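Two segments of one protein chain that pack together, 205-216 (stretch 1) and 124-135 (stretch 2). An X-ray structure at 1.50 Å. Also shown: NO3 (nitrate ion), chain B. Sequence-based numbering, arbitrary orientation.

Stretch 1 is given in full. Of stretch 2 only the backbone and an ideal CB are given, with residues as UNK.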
# COMPACT_ATOMS: atom_id res chain seq x y z
N MET A 205 -1.03 21.13 -4.04
CA MET A 205 -0.42 20.76 -2.77
C MET A 205 1.09 21.00 -2.84
O MET A 205 1.66 21.04 -3.92
CB MET A 205 -0.68 19.28 -2.42
CG MET A 205 -0.05 18.26 -3.38
SD MET A 205 -0.83 18.13 -5.01
CE MET A 205 -0.33 16.41 -5.48
N GLU A 206 1.73 21.11 -1.68
CA GLU A 206 3.17 21.36 -1.57
C GLU A 206 3.98 20.09 -1.62
O GLU A 206 5.13 20.08 -2.07
CB GLU A 206 3.51 22.01 -0.21
CG GLU A 206 2.72 23.28 0.10
CD GLU A 206 2.80 24.30 -1.01
OE1 GLU A 206 1.71 24.73 -1.48
OE2 GLU A 206 3.92 24.64 -1.43
N SER A 207 3.36 19.00 -1.14
CA SER A 207 4.04 17.70 -1.03
C SER A 207 2.97 16.62 -1.17
O SER A 207 1.79 16.89 -0.95
CB SER A 207 4.72 17.59 0.36
OG SER A 207 5.43 16.38 0.53
N PHE A 208 3.40 15.41 -1.51
CA PHE A 208 2.44 14.32 -1.64
C PHE A 208 3.11 12.96 -1.49
O PHE A 208 4.31 12.80 -1.74
CB PHE A 208 1.66 14.40 -2.97
CG PHE A 208 2.50 14.27 -4.24
CD1 PHE A 208 2.50 13.07 -4.95
CD2 PHE A 208 3.19 15.38 -4.79
CE1 PHE A 208 3.17 12.98 -6.20
CE2 PHE A 208 3.84 15.28 -6.01
CZ PHE A 208 3.83 14.06 -6.73
N CYS A 209 2.31 11.97 -1.13
CA CYS A 209 2.80 10.61 -0.96
C CYS A 209 1.89 9.69 -1.76
O CYS A 209 0.66 9.75 -1.60
CB CYS A 209 2.78 10.24 0.53
SG CYS A 209 3.47 8.62 0.87
N VAL A 210 2.51 8.84 -2.59
CA VAL A 210 1.76 7.95 -3.50
C VAL A 210 2.69 6.81 -3.93
O VAL A 210 3.90 6.94 -3.85
CB VAL A 210 1.31 8.78 -4.75
CG1 VAL A 210 2.55 9.26 -5.54
CG2 VAL A 210 0.40 7.98 -5.68
N GLY A 211 2.14 5.68 -4.33
CA GLY A 211 3.01 4.58 -4.76
C GLY A 211 3.47 4.66 -6.21
O GLY A 211 2.98 5.48 -7.02
N GLU A 212 4.49 3.84 -6.52
CA GLU A 212 4.99 3.79 -7.90
C GLU A 212 3.79 3.46 -8.80
O GLU A 212 2.87 2.73 -8.41
CB GLU A 212 6.05 2.71 -8.03
CG GLU A 212 7.34 2.90 -7.21
CD GLU A 212 8.17 4.16 -7.55
OE1 GLU A 212 7.86 4.88 -8.54
OE2 GLU A 212 9.17 4.38 -6.83
N PRO A 213 3.85 3.86 -10.07
CA PRO A 213 4.93 4.58 -10.76
C PRO A 213 4.91 6.11 -10.64
O PRO A 213 5.75 6.79 -11.24
CB PRO A 213 4.70 4.16 -12.21
CG PRO A 213 3.16 4.26 -12.31
CD PRO A 213 2.72 3.56 -10.99
N TRP A 214 4.02 6.66 -9.82
CA TRP A 214 3.89 8.11 -9.83
C TRP A 214 5.05 8.94 -9.32
O TRP A 214 5.26 10.05 -9.84
CB TRP A 214 2.50 8.46 -9.21
CG TRP A 214 1.39 7.60 -9.80
CD1 TRP A 214 0.75 6.55 -9.17
CD2 TRP A 214 0.87 7.62 -11.15
NE1 TRP A 214 -0.12 5.94 -10.02
CE2 TRP A 214 -0.07 6.57 -11.24
CE3 TRP A 214 1.12 8.41 -12.29
CZ2 TRP A 214 -0.78 6.29 -12.43
CZ3 TRP A 214 0.41 8.14 -13.48
CH2 TRP A 214 -0.53 7.09 -13.53
N PRO A 215 5.85 8.43 -8.36
CA PRO A 215 7.00 9.24 -7.90
C PRO A 215 7.99 9.38 -9.07
O PRO A 215 8.50 10.45 -9.33
CB PRO A 215 7.59 8.39 -6.77
CG PRO A 215 6.32 7.73 -6.17
CD PRO A 215 5.60 7.30 -7.44
N LEU A 216 8.26 8.29 -9.79
CA LEU A 216 9.21 8.41 -10.89
C LEU A 216 8.62 9.25 -12.01
O LEU A 216 9.35 10.02 -12.65
CB LEU A 216 9.61 7.02 -11.42
CG LEU A 216 10.58 7.04 -12.64
CD1 LEU A 216 11.82 7.90 -12.38
CD2 LEU A 216 11.04 5.62 -12.93
N UNK A 124 7.35 -1.97 0.91
CA UNK A 124 8.12 -0.86 0.32
C UNK A 124 7.52 -0.20 -0.92
O UNK A 124 6.41 -0.50 -1.35
CB UNK A 124 9.52 -1.37 -0.04
N UNK A 125 8.27 0.76 -1.45
CA UNK A 125 7.92 1.27 -2.76
C UNK A 125 6.97 2.38 -2.99
O UNK A 125 6.42 2.45 -4.11
CB UNK A 125 7.37 0.09 -3.56
N UNK A 126 6.78 3.24 -2.00
CA UNK A 126 5.92 4.39 -2.19
C UNK A 126 6.88 5.58 -2.16
O UNK A 126 8.08 5.42 -1.89
CB UNK A 126 4.82 4.49 -1.13
N UNK A 127 6.40 6.77 -2.46
CA UNK A 127 7.32 7.90 -2.46
C UNK A 127 6.73 9.17 -1.92
O UNK A 127 5.51 9.38 -2.02
CB UNK A 127 7.83 8.16 -3.88
N UNK A 128 7.58 10.00 -1.32
CA UNK A 128 7.14 11.31 -0.84
C UNK A 128 7.85 12.32 -1.74
O UNK A 128 9.09 12.33 -1.84
CB UNK A 128 7.46 11.53 0.64
N UNK A 129 7.04 13.15 -2.40
CA UNK A 129 7.52 14.14 -3.34
C UNK A 129 7.24 15.55 -2.86
O UNK A 129 6.35 15.79 -2.04
CB UNK A 129 6.88 13.92 -4.71
N UNK A 130 8.00 16.47 -3.41
CA UNK A 130 7.83 17.91 -3.12
C UNK A 130 7.72 18.68 -4.44
O UNK A 130 8.30 18.27 -5.44
CB UNK A 130 8.99 18.44 -2.28
N UNK A 131 6.96 19.77 -4.43
CA UNK A 131 6.89 20.58 -5.63
C UNK A 131 8.23 21.27 -5.90
O UNK A 131 9.10 21.34 -5.03
CB UNK A 131 5.77 21.62 -5.50
N UNK A 132 8.40 21.77 -7.12
CA UNK A 132 9.64 22.44 -7.49
C UNK A 132 9.99 23.65 -6.66
O UNK A 132 11.16 24.07 -6.61
CB UNK A 132 9.57 22.86 -8.96
N UNK A 133 9.00 24.23 -5.99
CA UNK A 133 9.30 25.39 -5.14
C UNK A 133 10.20 25.03 -3.97
O UNK A 133 10.69 25.92 -3.26
CB UNK A 133 8.00 26.01 -4.61
N UNK A 134 10.44 23.74 -3.75
CA UNK A 134 11.27 23.31 -2.62
C UNK A 134 12.62 22.79 -3.07
O UNK A 134 13.38 22.25 -2.26
CB UNK A 134 10.55 22.23 -1.81
N UNK A 135 12.91 22.96 -4.34
CA UNK A 135 14.17 22.44 -4.86
C UNK A 135 15.43 22.95 -4.15
O UNK A 135 16.34 22.17 -3.90
CB UNK A 135 14.27 22.78 -6.35
N NO3 B . -0.90 4.49 -3.80
O1 NO3 B . 0.13 3.59 -3.77
O2 NO3 B . -0.95 5.77 -4.24
O3 NO3 B . -2.21 4.00 -3.21

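Position 124 has no atom of stretch 1 within reach of its CB, so this contact sets no preference; it is Asn124. Position 125 has phi/psi of 88/24°, where a CB would be jammed against the preceding carbonyl. That calls for glycine, and Gly125 is found; its O accepts a weak hydrogen bond from Glu212 N (3.4 Å).

The CB of 126 lies 4.1 Å from Gly211 CA, on the sheet face of Cys209. With no side chain at Gly211 and a nitrate close by, a flexible polar chain would suit, though an apolar one could also pack near Cys209. The residue is Gln126, whose amide reaches the space beside Gly211 and the nitrate.

At 127 the backbone pairs with Val210, but an ideal CB would stand 2.8 Å from Pro215 CG, a clash. Glycine is the answer: Gly127 lets the proline ring come close while Gly127 N donates to Val210 O (2.9 Å) and Val210 N to Gly127 O (3.1 Å).

Position 128 turns to the face bearing Ser207 and Cys209. Medium apolar chains, valine, isoleucine or leucine, would fit. Ile128 places CG1 3.8 Å from Cys209 SG and CG2 3.9 Å from Ser207 OG.

The CB of 129 sits 3.6 Å from Phe208 CE2, above the ring, with Val210 and Pro215 farther along the same side. A long chain with a slender aliphatic stem would suit, such as methionine, glutamine or glutamate. Gln129 sets CB 3.8 Å from the centroid of the Phe208 ring, a CH-pi contact over its face, then folds past it so that NE2 lies 3.2 Å from Pro215 CB. Its main chain bonds Phe208 in both directions.

Position 130 returns to the Ser207 face, where an apolar chain can cover the serine methylene. Leu130 does so, CD2 reaching 3.6 Å from Ser207 CB.

At 131 a CB would have room, so small residues generally are possible. Gly131 contributes its N, bonded to Glu206 O (3.0 Å).

Position 132 points away and is Asn132. Position 133 points toward stretch 1 but remains distant; polar residues suit. It is Asn133: a water donates to Glu206 OE2 and accepts a weak bond from Asn133 ND2.

From 134, CA-to-CB also points toward stretch 1, but only a long side chain could reach the carboxylate of Glu206; tyrosine, lysine or arginine might. Tyr134 OH donates to Glu206 OE2 (2.5 Å), which lies at the ring edge. Position 135 is out of reach, and is Lys135.

Stretch 2 124-135: NGQGIQLGNNYK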
# COMPACT_ATOMS: atom_id res chain seq x y z
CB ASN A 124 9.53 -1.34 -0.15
CG ASN A 124 10.43 -1.82 0.99
OD1 ASN A 124 10.34 -1.35 2.11
ND2 ASN A 124 11.30 -2.80 0.68
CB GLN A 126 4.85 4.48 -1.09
CG GLN A 126 4.26 3.10 -0.69
CD GLN A 126 3.60 2.34 -1.85
OE1 GLN A 126 4.11 1.28 -2.32
NE2 GLN A 126 2.52 2.86 -2.34
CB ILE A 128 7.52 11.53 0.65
CG1 ILE A 128 6.70 10.56 1.50
CG2 ILE A 128 7.28 12.99 1.05
CD1 ILE A 128 6.99 10.61 3.00
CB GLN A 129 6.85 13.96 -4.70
CG GLN A 129 7.28 12.69 -5.42
CD GLN A 129 6.83 11.42 -4.72
OE1 GLN A 129 5.62 11.20 -4.48
NE2 GLN A 129 7.78 10.57 -4.38
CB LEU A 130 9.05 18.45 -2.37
CG LEU A 130 9.00 18.08 -0.90
CD1 LEU A 130 10.42 18.14 -0.29
CD2 LEU A 130 8.03 18.99 -0.15
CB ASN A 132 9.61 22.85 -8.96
CG ASN A 132 9.61 21.68 -9.88
OD1 ASN A 132 10.20 20.65 -9.56
ND2 ASN A 132 8.96 21.82 -11.03
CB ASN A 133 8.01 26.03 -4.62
CG ASN A 133 7.25 26.75 -5.70
OD1 ASN A 133 7.83 27.13 -6.71
ND2 ASN A 133 5.96 26.93 -5.49
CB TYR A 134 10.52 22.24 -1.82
CG TYR A 134 9.25 22.77 -1.24
CD1 TYR A 134 8.05 22.66 -1.94
CD2 TYR A 134 9.25 23.46 -0.04
CE1 TYR A 134 6.88 23.23 -1.46
CE2 TYR A 134 8.12 24.03 0.46
CZ TYR A 134 6.94 23.93 -0.24
OH TYR A 134 5.84 24.57 0.23
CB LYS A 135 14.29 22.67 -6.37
CG LYS A 135 13.55 21.61 -7.20
CD LYS A 135 13.91 21.70 -8.67
CE LYS A 135 13.34 20.53 -9.49
NZ LYS A 135 13.83 20.57 -10.90
O HOH W 1 4.29 24.47 -4.10
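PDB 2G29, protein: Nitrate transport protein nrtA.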